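Long-range contacts in transcriptional regulator, LRP/AsnC family (Neisseria meningitidis, PDB 2P6S), which probably binds specific DNA sequences to regulate transcription, and is seen here with bound methionine and calcium ions: residues L68-F73 with T117-F122; A72-S77 with Q137-S142. All coordinates share one frame; numbering follows the deposited sequence.

Interaction 1. Residues L68-F73 with T117-F122; sequences LGLQAF and TDMNAF. With CA (calcium ion), chain R.
Phe122 and Met119, on the first turn of helix 119-130, close over Leu70 and Ala72 at the start of strand 70-78. Phe122 can be followed outward atom by atom. Phe122 CB lies 4.2 Å from Leu70 CD1. With CG anti to the backbone N (chi1 174°), the ring reaches on towards Ala72, whose CB meets it obliquely, 4.1 Å from Phe122 CD1 and 3.7 Å from Phe122 CE1. At the tip, CZ lies against Ser141. The same ring makes T-shaped contacts with Phe116 and Phe143, which places it in an aromatic cluster between helix and sheet. Leu70 serves both helix residues through a single methyl: Leu70 CD1 is also 3.7 Å from SE of Met119, a selenomethionine whose chain bends at chi2 and chi3. Met119 of a third subunit packs on both of these residues, so this apolar patch continues across an interface.

One backbone bond ties the segments, Gly69 N to Thr117 O at 3.3 Å; its N-H...O angle of 138° shows that it is well off straight. Asp118 then starts the helix as N-cap. Asp118 OD1 accepts from Ala121 N at 3.2 Å, from above the carboxylate plane, and from Thr117 OG1 on the other face. Asp118 OD2 takes Asn120 ND2 at 2.8 Å, on the syn side but 35° out of the plane, consistent with an orientation that leaves Asn120 OD1 facing the calcium ion, 2.5 Å away. Glu64 of the third subunit packs beside Asn120; Glu64, Asn120 and Gly69 are all calcium ligands in this protein.

Leu70 and the preceding glycine together oppose Phe116 in a classic beta bulge. The N-capped start of helix 119-130, just after strand 110-116, thus packs on neighbouring strand 70-78 in the ferredoxin-like fold of the Lrp/AsnC ligand-binding (RAM) domain.

Interaction 2. Residues A72-S77 with Q137-S142; sequences AFIRVS and QDAQSS. With MET (methionine), chain I.
Gln140 and Arg75 cross at a slant on one face of the strand pair, amide and guanidinium planes 41° apart. Gln140 OE1 lies 3.5 Å from Arg75 CD, so the contact is to the aliphatic part of the arginine; its guanidinium comes close to that of Arg75 of a second subunit, a like charge. The Phe73 ring leads away from strand 136-150 and meets Phe102 of the second subunit, planes at about 55°. The carboxylate of a bound methionine meets the outer edge of strand 136-150: Ser141 N donates to methionine O at 2.9 Å, and Ser141 OG to methionine OXT at 3.2 Å. Gly106 and Leu104 of a fourth subunit also bond this ligand, making an intersubunit site. On the other face, Ile74 CG2 packs 4.1 Å from Ala139 CB.

Paired backbone bonds fix the antiparallel register; Arg75 N to Gln140 O (2.9 Å, 177°) is nearly straight. Ser77 is opposed by two residues in a classic bulge: Gln137 and Asp138, the latter a calcium ligand in this protein on the face of Arg75 and Gln140. Strand 110-116 flanks strand 70-78 on its far side, and helix 119-130 packs over the face bearing Ile74, Ala139 and Ser141.

In the fold
The two contacts lie 14 Å apart, centre to centre, on the same side of the chain's centre. Both start from strand 70-78 and share Ala72 and Phe73: interaction 1 uses the strand's beginning, interaction 2 continues along it. Their second segments follow in chain order, helix 119-130 and then strand 136-150, which is next to 70-78 in the four-stranded antiparallel sheet. They meet directly, with Phe122 CE1 3.6 Å from Ile74 CD1, so the helix of interaction 1 lies against the strands of interaction 2. This places a calcium ion at the helix start and a methionine between subunits at the edge of strand 136-150.

Interaction 1. Residues L68-F73 with T117-F122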
loop_
_atom_site.group_PDB
_atom_site.type_symbol
_atom_site.label_atom_id
_atom_site.label_comp_id
_atom_site.label_asym_id
_atom_site.label_seq_id
_atom_site.Cartn_x
_atom_site.Cartn_y
_atom_site.Cartn_z
ATOM N N LEU G 68 7.379 -11.095 -30.141
ATOM C CA LEU G 68 7.149 -10.314 -28.925
ATOM C C LEU G 68 6.123 -10.997 -28.015
ATOM O O LEU G 68 4.917 -10.749 -28.125
ATOM C CB LEU G 68 6.669 -8.913 -29.287
ATOM C CG LEU G 68 7.602 -8.079 -30.154
ATOM C CD1 LEU G 68 6.988 -6.720 -30.338
ATOM C CD2 LEU G 68 8.988 -7.968 -29.534
ATOM N N GLY G 69 6.610 -11.849 -27.114
ATOM C CA GLY G 69 5.740 -12.613 -26.222
ATOM C C GLY G 69 5.238 -11.886 -24.983
ATOM O O GLY G 69 4.184 -12.230 -24.449
ATOM N N LEU G 70 5.984 -10.878 -24.531
ATOM C CA LEU G 70 5.791 -10.298 -23.195
ATOM C C LEU G 70 5.460 -8.807 -23.268
ATOM O O LEU G 70 6.358 -7.969 -23.396
ATOM C CB LEU G 70 7.059 -10.509 -22.348
ATOM C CG LEU G 70 6.945 -11.018 -20.903
ATOM C CD1 LEU G 70 8.132 -10.483 -20.088
ATOM C CD2 LEU G 70 5.620 -10.662 -20.231
ATOM N N GLN G 71 4.167 -8.489 -23.201
ATOM C CA GLN G 71 3.714 -7.107 -23.111
ATOM C C GLN G 71 3.716 -6.720 -21.634
ATOM O O GLN G 71 2.937 -7.275 -20.843
ATOM C CB GLN G 71 2.305 -6.930 -23.698
ATOM C CG GLN G 71 1.872 -5.453 -23.762
ATOM C CD GLN G 71 0.448 -5.228 -24.247
ATOM O OE1 GLN G 71 -0.115 -6.038 -24.975
ATOM N NE2 GLN G 71 -0.131 -4.100 -23.852
ATOM N N ALA G 72 4.585 -5.768 -21.274
ATOM C CA ALA G 72 4.732 -5.303 -19.885
ATOM C C ALA G 72 4.194 -3.885 -19.702
ATOM O O ALA G 72 4.483 -3.002 -20.503
ATOM C CB ALA G 72 6.190 -5.346 -19.481
ATOM N N PHE G 73 3.404 -3.680 -18.653
ATOM C CA PHE G 73 2.975 -2.347 -18.249
ATOM C C PHE G 73 3.780 -1.968 -17.022
ATOM O O PHE G 73 3.589 -2.559 -15.959
ATOM C CB PHE G 73 1.494 -2.327 -17.888
ATOM C CG PHE G 73 0.574 -2.275 -19.073
ATOM C CD1 PHE G 73 0.259 -1.060 -19.670
ATOM C CD2 PHE G 73 -0.000 -3.438 -19.575
ATOM C CE1 PHE G 73 -0.602 -1.008 -20.752
ATOM C CE2 PHE G 73 -0.863 -3.394 -20.664
ATOM C CZ PHE G 73 -1.163 -2.181 -21.254
ATOM N N THR G 117 10.491 -9.894 -26.111
ATOM C CA THR G 117 10.472 -11.269 -26.595
ATOM C C THR G 117 10.207 -12.254 -25.466
ATOM O O THR G 117 9.240 -13.022 -25.512
ATOM C CB THR G 117 11.797 -11.622 -27.253
ATOM O OG1 THR G 117 12.855 -11.024 -26.499
ATOM C CG2 THR G 117 11.831 -11.098 -28.676
ATOM N N ASP G 118 11.073 -12.223 -24.461
ATOM C CA ASP G 118 10.944 -13.077 -23.286
ATOM C C ASP G 118 11.360 -12.285 -22.047
ATOM O O ASP G 118 11.795 -11.135 -22.164
ATOM C CB ASP G 118 11.823 -14.313 -23.443
ATOM C CG ASP G 118 13.298 -13.969 -23.515
ATOM O OD1 ASP G 118 13.629 -12.854 -23.971
ATOM O OD2 ASP G 118 14.126 -14.812 -23.113
HETATM N N MSE G 119 11.246 -12.908 -20.875
HETATM C CA MSE G 119 11.579 -12.260 -19.597
HETATM C C MSE G 119 13.076 -11.862 -19.487
HETATM O O MSE G 119 13.406 -10.846 -18.882
HETATM C CB MSE G 119 11.147 -13.165 -18.426
HETATM C CG MSE G 119 11.138 -12.512 -17.045
HETATM SE SE MSE G 119 9.860 -11.063 -16.896
HETATM C CE MSE G 119 8.267 -12.091 -16.469
ATOM N N ASN G 120 13.971 -12.640 -20.091
ATOM C CA ASN G 120 15.401 -12.300 -20.091
ATOM C C ASN G 120 15.638 -10.979 -20.796
ATOM O O ASN G 120 16.418 -10.137 -20.343
ATOM C CB ASN G 120 16.221 -13.380 -20.791
ATOM C CG ASN G 120 16.051 -14.737 -20.158
ATOM O OD1 ASN G 120 16.331 -14.922 -18.972
ATOM N ND2 ASN G 120 15.573 -15.696 -20.943
ATOM N N ALA G 121 14.958 -10.820 -21.925
ATOM C CA ALA G 121 14.979 -9.577 -22.667
ATOM C C ALA G 121 14.581 -8.439 -21.742
ATOM O O ALA G 121 15.248 -7.407 -21.668
ATOM C CB ALA G 121 14.011 -9.665 -23.840
ATOM N N PHE G 122 13.488 -8.656 -21.025
ATOM C CA PHE G 122 12.897 -7.628 -20.191
ATOM C C PHE G 122 13.805 -7.232 -19.027
ATOM O O PHE G 122 13.837 -6.065 -18.633
ATOM C CB PHE G 122 11.538 -8.105 -19.673
ATOM C CG PHE G 122 10.914 -7.174 -18.682
ATOM C CD1 PHE G 122 10.254 -6.039 -19.113
ATOM C CD2 PHE G 122 11.001 -7.422 -17.321
ATOM C CE1 PHE G 122 9.680 -5.179 -18.218
ATOM C CE2 PHE G 122 10.432 -6.557 -16.417
ATOM C CZ PHE G 122 9.761 -5.441 -16.869
HETATM CA CA CA R . 15.743 -16.309 -16.988
HETATM O O HOH W 1 16.657 -17.831 -15.743
#

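Interaction 2. Residues A72-S77 with Q137-S142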
loop_
_atom_site.group_PDB
_atom_site.type_symbol
_atom_site.label_atom_id
_atom_site.label_comp_id
_atom_site.label_asym_id
_atom_site.label_seq_id
_atom_site.Cartn_x
_atom_site.Cartn_y
_atom_site.Cartn_z
ATOM N N ALA G 72 4.585 -5.768 -21.274
ATOM C CA ALA G 72 4.732 -5.303 -19.885
ATOM C C ALA G 72 4.194 -3.885 -19.702
ATOM O O ALA G 72 4.483 -3.002 -20.503
ATOM C CB ALA G 72 6.190 -5.346 -19.481
ATOM N N PHE G 73 3.404 -3.680 -18.653
ATOM C CA PHE G 73 2.975 -2.347 -18.249
ATOM C C PHE G 73 3.780 -1.968 -17.022
ATOM O O PHE G 73 3.589 -2.559 -15.959
ATOM C CB PHE G 73 1.494 -2.327 -17.888
ATOM C CG PHE G 73 0.574 -2.275 -19.073
ATOM C CD1 PHE G 73 0.259 -1.060 -19.670
ATOM C CD2 PHE G 73 -0.000 -3.438 -19.575
ATOM C CE1 PHE G 73 -0.602 -1.008 -20.752
ATOM C CE2 PHE G 73 -0.863 -3.394 -20.664
ATOM C CZ PHE G 73 -1.163 -2.181 -21.254
ATOM N N ILE G 74 4.671 -0.987 -17.170
ATOM C CA ILE G 74 5.600 -0.595 -16.105
ATOM C C ILE G 74 5.190 0.741 -15.482
ATOM O O ILE G 74 4.944 1.708 -16.211
ATOM C CB ILE G 74 7.035 -0.467 -16.641
ATOM C CG1 ILE G 74 7.405 -1.690 -17.480
ATOM C CG2 ILE G 74 8.010 -0.326 -15.501
ATOM C CD1 ILE G 74 8.849 -1.723 -17.892
ATOM N N ARG G 75 5.123 0.783 -14.144
ATOM C CA ARG G 75 4.784 2.012 -13.395
ATOM C C ARG G 75 6.065 2.610 -12.821
ATOM O O ARG G 75 6.720 1.986 -11.994
ATOM C CB ARG G 75 3.795 1.757 -12.235
ATOM C CG ARG G 75 3.150 0.373 -12.161
ATOM C CD ARG G 75 2.035 0.289 -11.085
ATOM N NE ARG G 75 0.964 1.261 -11.305
ATOM C CZ ARG G 75 0.158 1.265 -12.365
ATOM N NH1 ARG G 75 0.299 0.344 -13.313
ATOM N NH2 ARG G 75 -0.790 2.192 -12.486
ATOM N N VAL G 76 6.409 3.819 -13.249
ATOM C CA VAL G 76 7.698 4.429 -12.910
ATOM C C VAL G 76 7.530 5.741 -12.146
ATOM O O VAL G 76 6.571 6.475 -12.374
ATOM C CB VAL G 76 8.507 4.701 -14.192
ATOM C CG1 VAL G 76 9.925 5.191 -13.858
ATOM C CG2 VAL G 76 8.550 3.452 -15.047
ATOM N N SER G 77 8.464 6.025 -11.243
ATOM C CA SER G 77 8.487 7.291 -10.514
ATOM C C SER G 77 9.819 7.986 -10.734
ATOM O O SER G 77 10.867 7.358 -10.624
ATOM C CB SER G 77 8.273 7.059 -9.021
ATOM O OG SER G 77 8.399 8.273 -8.300
ATOM N N GLN G 137 13.694 6.782 -10.357
ATOM C CA GLN G 137 13.876 6.435 -8.945
ATOM C C GLN G 137 13.400 5.012 -8.615
ATOM O O GLN G 137 14.049 4.319 -7.837
ATOM C CB GLN G 137 13.171 7.466 -8.046
ATOM C CG GLN G 137 13.485 7.347 -6.544
ATOM C CD GLN G 137 14.948 7.656 -6.191
ATOM O OE1 GLN G 137 15.354 8.817 -6.107
ATOM N NE2 GLN G 137 15.732 6.608 -5.957
ATOM N N ASP G 138 12.276 4.578 -9.189
ATOM C CA ASP G 138 11.732 3.234 -8.908
ATOM C C ASP G 138 10.753 2.775 -9.987
ATOM O O ASP G 138 9.963 3.579 -10.485
ATOM C CB ASP G 138 11.036 3.201 -7.535
ATOM C CG ASP G 138 10.860 1.779 -6.987
ATOM O OD1 ASP G 138 11.459 0.821 -7.531
ATOM O OD2 ASP G 138 10.120 1.618 -5.992
ATOM N N ALA G 139 10.807 1.486 -10.332
ATOM C CA ALA G 139 9.915 0.896 -11.340
ATOM C C ALA G 139 9.165 -0.280 -10.748
ATOM O O ALA G 139 9.682 -0.954 -9.872
ATOM C CB ALA G 139 10.699 0.451 -12.567
ATOM N N GLN G 140 7.940 -0.499 -11.231
ATOM C CA GLN G 140 7.096 -1.635 -10.840
ATOM C C GLN G 140 6.493 -2.249 -12.087
ATOM O O GLN G 140 5.586 -1.676 -12.680
ATOM C CB GLN G 140 5.944 -1.180 -9.953
ATOM C CG GLN G 140 6.337 -0.683 -8.589
ATOM C CD GLN G 140 5.131 -0.358 -7.738
ATOM O OE1 GLN G 140 4.012 -0.262 -8.241
ATOM N NE2 GLN G 140 5.349 -0.186 -6.439
ATOM N N SER G 141 6.959 -3.424 -12.477
ATOM C CA SER G 141 6.489 -4.021 -13.718
ATOM C C SER G 141 5.443 -5.123 -13.556
ATOM O O SER G 141 5.637 -6.089 -12.814
ATOM C CB SER G 141 7.675 -4.555 -14.486
ATOM O OG SER G 141 8.549 -3.488 -14.776
ATOM N N SER G 142 4.332 -4.963 -14.268
ATOM C CA SER G 142 3.309 -5.995 -14.380
ATOM C C SER G 142 3.258 -6.451 -15.822
ATOM O O SER G 142 3.627 -5.703 -16.713
ATOM C CB SER G 142 1.958 -5.435 -13.971
ATOM O OG SER G 142 1.159 -6.457 -13.410
HETATM N N MET I . 11.022 -4.121 -8.705
HETATM C CA MET I . 11.436 -3.603 -10.045
HETATM C C MET I . 10.329 -3.772 -11.091
HETATM O O MET I . 9.185 -4.093 -10.774
HETATM C CB MET I . 12.706 -4.311 -10.537
HETATM C CG MET I . 13.864 -4.287 -9.560
HETATM S SD MET I . 15.396 -4.824 -10.334
HETATM C CE MET I . 16.440 -5.064 -8.907
HETATM O OXT MET I . 10.552 -3.592 -12.290
#